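Local coordinates for hypothetical protein EF0647 (Enterococcus faecalis, PDB 1Z7U) that is a putative transcriptional regulator of the winged helix-turn-helix class and probably binds DNA, though its target is not known, at residues Leu25-Glu30 against Asp55-Met60; Asp29-Gly34 against Tyr80-Glu85. One frame throughout, in Å; residues are numbered along the deposited sequence. Where two conformers were deposited one is given.

Contact 1. Residues Leu25-Glu30 against Asp55-Met60; sequences LSLMDE and DRLREM
Within the helical core of the winged helix-turn-helix domain, L27 of helix 24-33 packs against R56, L57 and M60 of helix 50-63. The short segments cross at 77° with their axes 11.0 Å apart, and at that spacing the side chains, L27 above all, carry the contact, with no hydrogen bond across it. The CB of L27 is directed toward the other helix. Its CD2 presses on CB of R56 at 3.4 Å, a tight approach, and the two side chains meet at about a right angle. CG of L27 faces CD2 of L57 at 4.3 Å, and SE of selenomethionine M60 lies 4.0 Å from both CB and CD2 of L27. A long, unbranched side chain suits M60: with CG anti to the carbonyl carbon (chi1 -63°) and a bend at chi3, its CE comes within 4.2 Å of CB of M28. Helices 38-44 and 50-63 probably form the helix-turn-helix, the second being the likely recognition helix; helix 24-33 packs on it. R56 meets L27 through CB and CG; bends at chi2 and chi3 turn CD and NE away, and the guanidinium binds D55, whose OD2 lies in its plane, 2.5 Å from NH2 of R56. E59 OE1 makes a long salt bridge to the same NH2, while R56 NH1 bonds K22 O and E59 OE2 pairs with K24.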
loop_
_atom_site.group_PDB
_atom_site.type_symbol
_atom_site.label_atom_id
_atom_site.label_comp_id
_atom_site.label_asym_id
_atom_site.label_seq_id
_atom_site.Cartn_x
_atom_site.Cartn_y
_atom_site.Cartn_z
ATOM N N LEU A 25 6.228 2.052 -11.182
ATOM C CA LEU A 25 6.421 3.012 -10.097
ATOM C C LEU A 25 7.277 4.196 -10.554
ATOM O O LEU A 25 6.943 5.341 -10.272
ATOM C CB LEU A 25 7.012 2.334 -8.849
ATOM C CG LEU A 25 7.070 3.210 -7.582
ATOM C CD1 LEU A 25 5.683 3.422 -7.019
ATOM C CD2 LEU A 25 7.991 2.608 -6.530
ATOM N N SER A 26 8.359 3.924 -11.281
ATOM C CA SER A 26 9.183 4.999 -11.866
ATOM C C SER A 26 8.398 5.873 -12.842
ATOM O O SER A 26 8.524 7.092 -12.818
ATOM C CB SER A 26 10.413 4.432 -12.568
ATOM O OG SER A 26 11.292 3.858 -11.625
ATOM N N LEU A 27 7.607 5.237 -13.698
ATOM C CA LEU A 27 6.723 5.936 -14.634
ATOM C C LEU A 27 5.782 6.895 -13.934
ATOM O O LEU A 27 5.640 8.047 -14.345
ATOM C CB LEU A 27 5.908 4.928 -15.436
ATOM C CG LEU A 27 6.158 4.752 -16.936
ATOM C CD1 LEU A 27 7.450 5.366 -17.404
ATOM C CD2 LEU A 27 6.100 3.286 -17.322
HETATM N N MSE A 28 5.136 6.400 -12.879
HETATM C CA MSE A 28 4.243 7.188 -12.052
HETATM C C MSE A 28 4.950 8.386 -11.395
HETATM O O MSE A 28 4.376 9.485 -11.343
HETATM C CB MSE A 28 3.576 6.287 -11.006
HETATM C CG MSE A 28 2.768 7.024 -9.962
HETATM SE SE MSE A 28 1.674 5.831 -8.844
HETATM C CE MSE A 28 0.141 5.572 -10.119
ATOM N N ASP A 29 6.173 8.166 -10.894
ATOM C CA ASP A 29 7.009 9.240 -10.339
ATOM C C ASP A 29 7.257 10.340 -11.375
ATOM O O ASP A 29 7.162 11.524 -11.061
ATOM C CB ASP A 29 8.358 8.705 -9.849
ATOM C CG ASP A 29 8.312 8.157 -8.422
ATOM O OD1 ASP A 29 7.355 8.429 -7.677
ATOM O OD2 ASP A 29 9.263 7.440 -8.038
ATOM N N GLU A 30 7.559 9.940 -12.609
ATOM C CA GLU A 30 7.799 10.896 -13.702
ATOM C C GLU A 30 6.547 11.670 -14.066
ATOM O O GLU A 30 6.603 12.869 -14.276
ATOM C CB GLU A 30 8.343 10.197 -14.951
ATOM C CG GLU A 30 9.764 9.674 -14.812
ATOM C CD GLU A 30 10.765 10.774 -14.477
ATOM O OE1 GLU A 30 10.609 11.895 -15.016
ATOM O OE2 GLU A 30 11.697 10.518 -13.674
ATOM N N ASP A 55 4.464 -0.605 -23.681
ATOM C CA ASP A 55 3.781 -1.704 -22.984
ATOM C C ASP A 55 3.272 -1.272 -21.604
ATOM O O ASP A 55 2.094 -1.427 -21.299
ATOM C CB ASP A 55 4.701 -2.932 -22.858
ATOM C CG ASP A 55 4.016 -4.117 -22.174
ATOM O OD1 ASP A 55 3.164 -4.778 -22.816
ATOM O OD2 ASP A 55 4.340 -4.402 -20.995
ATOM N N ARG A 56 4.169 -0.719 -20.790
ATOM C CA ARG A 56 3.828 -0.161 -19.482
ATOM C C ARG A 56 2.715 0.860 -19.546
ATOM O O ARG A 56 1.742 0.763 -18.794
ATOM C CB ARG A 56 5.052 0.480 -18.846
ATOM C CG ARG A 56 5.710 -0.351 -17.757
ATOM C CD ARG A 56 6.536 -1.492 -18.322
ATOM N NE ARG A 56 5.691 -2.591 -18.755
ATOM C CZ ARG A 56 5.278 -3.572 -17.961
ATOM N NH1 ARG A 56 5.634 -3.599 -16.676
ATOM N NH2 ARG A 56 4.509 -4.532 -18.457
ATOM N N LEU A 57 2.847 1.830 -20.451
ATOM C CA LEU A 57 1.873 2.925 -20.566
ATOM C C LEU A 57 0.506 2.440 -21.038
ATOM O O LEU A 57 -0.527 2.987 -20.655
ATOM C CB LEU A 57 2.396 4.032 -21.484
ATOM C CG LEU A 57 3.635 4.819 -21.028
ATOM C CD1 LEU A 57 4.293 5.517 -22.230
ATOM C CD2 LEU A 57 3.292 5.820 -19.932
ATOM N N ARG A 58 0.521 1.405 -21.872
ATOM C CA ARG A 58 -0.695 0.776 -22.365
ATOM C C ARG A 58 -1.440 0.127 -21.207
ATOM O O ARG A 58 -2.632 0.331 -21.055
ATOM C CB ARG A 58 -0.353 -0.278 -23.418
ATOM C CG ARG A 58 -1.144 -0.147 -24.695
ATOM C CD ARG A 58 -0.281 0.331 -25.867
ATOM N NE ARG A 58 0.329 -0.797 -26.590
ATOM C CZ ARG A 58 0.673 -0.780 -27.882
ATOM N NH1 ARG A 58 0.470 0.306 -28.628
ATOM N NH2 ARG A 58 1.216 -1.859 -28.437
ATOM N N GLU A 59 -0.721 -0.639 -20.385
ATOM C CA GLU A 59 -1.315 -1.300 -19.216
ATOM C C GLU A 59 -1.858 -0.284 -18.225
ATOM O O GLU A 59 -2.962 -0.454 -17.702
ATOM C CB GLU A 59 -0.310 -2.222 -18.521
ATOM C CG GLU A 59 0.086 -3.457 -19.334
ATOM C CD GLU A 59 0.728 -4.532 -18.486
ATOM O OE1 GLU A 59 1.012 -5.632 -19.017
ATOM O OE2 GLU A 59 0.957 -4.293 -17.285
HETATM N N MSE A 60 -1.088 0.778 -17.993
HETATM C CA MSE A 60 -1.473 1.808 -17.035
HETATM C C MSE A 60 -2.652 2.649 -17.511
HETATM O O MSE A 60 -3.495 3.025 -16.707
HETATM C CB MSE A 60 -0.287 2.694 -16.668
HETATM C CG MSE A 60 0.829 1.961 -15.980
HETATM SE SE MSE A 60 2.388 3.105 -15.798
HETATM C CE MSE A 60 1.781 4.183 -14.169
#

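Contact 2. Residues Asp29-Gly34 against Tyr80-Glu85; sequences DELFQG and YTLTPE
L31, near the end of helix 24-33, packs its side chain against the strand segment Y80-L82, which crosses the helix at 90° with the axes only 7.1 Å apart. This is the tight part of the contact. CD2 of L31 sits 3.6 Å from the carbonyl O of Y80 and also touches Y80 CB, the two side chains crossing obliquely, while CD1 approaches the carbonyl O of T81. CB of L31 lies 3.9 Å from CG of L82. A branched leucine suits this place because its two methyls spread over successive residues of the strand. L82 carries CG anti to the carbonyl carbon (chi1 -67°), and its CD1 reaches on to CA of F32 at 3.9 Å. V66 of the partner strand also touches L31, and Y87 of helix 84-110 touches L82. Where helix and strand make no direct hydrogen bond, a water bridges their backbones, donating to L31 O at 2.9 Å and accepting from L82 N. L31 O also receives G34 N, so two donors grip it.

Toward solvent the fit is looser. F32 has CG anti to the backbone N (chi1 -179°); L82 CD1 lies against its backbone and CB, and the exposed ring, which stacks with Y90, meets that methyl edge-on, near its own plane. G34 leaves the helix at phi 151°, where a CB would collide with the carbonyl O of Q33, and glycine avoids this. After the strand, T83 is the N-cap of helix 84-110, its OG1 accepting from G86 N. A backbone bond between Y80 and K36 joins the chain just after the helix to the hairpin. The helix thus lies across the base of an antiparallel hairpin, as in winged-helix domains.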
loop_
_atom_site.group_PDB
_atom_site.type_symbol
_atom_site.label_atom_id
_atom_site.label_comp_id
_atom_site.label_asym_id
_atom_site.label_seq_id
_atom_site.Cartn_x
_atom_site.Cartn_y
_atom_site.Cartn_z
ATOM N N ASP A 29 6.173 8.166 -10.894
ATOM C CA ASP A 29 7.009 9.240 -10.339
ATOM C C ASP A 29 7.257 10.340 -11.375
ATOM O O ASP A 29 7.162 11.524 -11.061
ATOM C CB ASP A 29 8.358 8.705 -9.849
ATOM C CG ASP A 29 8.312 8.157 -8.422
ATOM O OD1 ASP A 29 7.355 8.429 -7.677
ATOM O OD2 ASP A 29 9.263 7.440 -8.038
ATOM N N GLU A 30 7.559 9.940 -12.609
ATOM C CA GLU A 30 7.799 10.896 -13.702
ATOM C C GLU A 30 6.547 11.670 -14.066
ATOM O O GLU A 30 6.603 12.869 -14.276
ATOM C CB GLU A 30 8.343 10.197 -14.951
ATOM C CG GLU A 30 9.764 9.674 -14.812
ATOM C CD GLU A 30 10.765 10.774 -14.477
ATOM O OE1 GLU A 30 10.609 11.895 -15.016
ATOM O OE2 GLU A 30 11.697 10.518 -13.674
ATOM N N LEU A 31 5.415 10.981 -14.125
ATOM C CA LEU A 31 4.153 11.630 -14.470
ATOM C C LEU A 31 3.616 12.513 -13.357
ATOM O O LEU A 31 2.941 13.513 -13.619
ATOM C CB LEU A 31 3.109 10.597 -14.906
ATOM C CG LEU A 31 3.480 9.770 -16.139
ATOM C CD1 LEU A 31 2.368 8.799 -16.509
ATOM C CD2 LEU A 31 3.827 10.657 -17.329
ATOM N N PHE A 32 3.900 12.145 -12.111
ATOM C CA PHE A 32 3.512 12.995 -10.988
ATOM C C PHE A 32 4.149 14.395 -11.063
ATOM O O PHE A 32 3.503 15.381 -10.714
ATOM C CB PHE A 32 3.808 12.339 -9.637
ATOM C CG PHE A 32 3.400 13.185 -8.462
ATOM C CD1 PHE A 32 2.090 13.199 -8.029
ATOM C CD2 PHE A 32 4.332 13.979 -7.807
ATOM C CE1 PHE A 32 1.707 13.985 -6.945
ATOM C CE2 PHE A 32 3.972 14.766 -6.735
ATOM C CZ PHE A 32 2.649 14.775 -6.300
ATOM N N GLN A 33 5.402 14.513 -11.488
ATOM C CA GLN A 33 5.986 15.861 -11.589
ATOM C C GLN A 33 5.296 16.745 -12.642
ATOM O O GLN A 33 5.364 17.977 -12.574
ATOM C CB GLN A 33 7.516 15.843 -11.762
ATOM C CG GLN A 33 8.085 14.875 -12.786
ATOM C CD GLN A 33 9.611 14.773 -12.724
ATOM O OE1 GLN A 33 10.253 15.344 -11.838
ATOM N NE2 GLN A 33 10.194 14.035 -13.666
ATOM N N GLY A 34 4.597 16.108 -13.580
ATOM C CA GLY A 34 3.998 16.825 -14.708
ATOM C C GLY A 34 3.854 16.030 -15.996
ATOM O O GLY A 34 4.456 14.961 -16.163
ATOM N N TYR A 80 1.346 12.329 -21.905
ATOM C CA TYR A 80 0.936 11.408 -20.837
ATOM C C TYR A 80 0.835 12.117 -19.480
ATOM O O TYR A 80 1.703 12.896 -19.102
ATOM C CB TYR A 80 1.898 10.240 -20.747
ATOM C CG TYR A 80 1.965 9.405 -22.008
ATOM C CD1 TYR A 80 1.051 8.386 -22.226
ATOM C CD2 TYR A 80 2.946 9.630 -22.981
ATOM C CE1 TYR A 80 1.104 7.608 -23.361
ATOM C CE2 TYR A 80 3.001 8.858 -24.138
ATOM C CZ TYR A 80 2.068 7.846 -24.318
ATOM O OH TYR A 80 2.091 7.038 -25.438
ATOM N N THR A 81 -0.247 11.848 -18.764
ATOM C CA THR A 81 -0.461 12.375 -17.420
ATOM C C THR A 81 -1.046 11.279 -16.518
ATOM O O THR A 81 -1.464 10.221 -17.014
ATOM C CB THR A 81 -1.449 13.558 -17.432
ATOM O OG1 THR A 81 -2.519 13.262 -18.326
ATOM C CG2 THR A 81 -0.769 14.849 -17.877
ATOM N N LEU A 82 -1.064 11.530 -15.203
ATOM C CA LEU A 82 -1.804 10.679 -14.275
ATOM C C LEU A 82 -3.277 11.078 -14.290
ATOM O O LEU A 82 -3.601 12.264 -14.344
ATOM C CB LEU A 82 -1.255 10.790 -12.842
ATOM C CG LEU A 82 0.141 10.270 -12.474
ATOM C CD1 LEU A 82 0.450 10.549 -10.991
ATOM C CD2 LEU A 82 0.336 8.781 -12.782
ATOM N N THR A 83 -4.168 10.091 -14.231
ATOM C CA THR A 83 -5.591 10.358 -14.014
ATOM C C THR A 83 -5.830 10.792 -12.560
ATOM O O THR A 83 -4.899 10.744 -11.751
ATOM C CB THR A 83 -6.431 9.106 -14.287
ATOM O OG1 THR A 83 -5.980 8.051 -13.438
ATOM C CG2 THR A 83 -6.332 8.683 -15.753
ATOM N N PRO A 84 -7.055 11.257 -12.225
ATOM C CA PRO A 84 -7.410 11.433 -10.808
ATOM C C PRO A 84 -7.167 10.192 -9.941
ATOM O O PRO A 84 -6.612 10.317 -8.854
ATOM C CB PRO A 84 -8.901 11.779 -10.863
ATOM C CG PRO A 84 -9.067 12.453 -12.193
ATOM C CD PRO A 84 -8.138 11.722 -13.121
ATOM N N GLU A 85 -7.546 9.006 -10.417
ATOM C CA GLU A 85 -7.218 7.759 -9.705
ATOM C C GLU A 85 -5.716 7.490 -9.691
ATOM O O GLU A 85 -5.206 6.898 -8.747
ATOM C CB GLU A 85 -7.971 6.551 -10.285
ATOM C CG GLU A 85 -9.490 6.600 -10.147
ATOM C CD GLU A 85 -9.986 6.695 -8.705
ATOM O OE1 GLU A 85 -9.267 6.294 -7.767
ATOM O OE2 GLU A 85 -11.132 7.170 -8.504
HETATM O O HOH W 1 0.299 14.047 -14.585
#

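Overall arrangement
Both contacts use helix 24-33, which presents L27 to helix 50-63 in contact 1 and, one turn on, L31 to the wing strand 77-82 in contact 2, with M28 and F32 as flanking contacts. Their centres are 9 Å apart and they merge where L57 CD1 packs on Y80 CZ at 3.8 Å. Contact 1 is buried helix-to-helix packing of aliphatic and selenomethionine groups; the charged groups of D55, R56 and E59 pair beside it. Contact 2 is mostly buried too, but ends at an exposed aromatic ring and brings in backbone carbonyls and a bridging water. D29, common to both first segments but packing across neither contact, salt-bridges K8 of the second subunit.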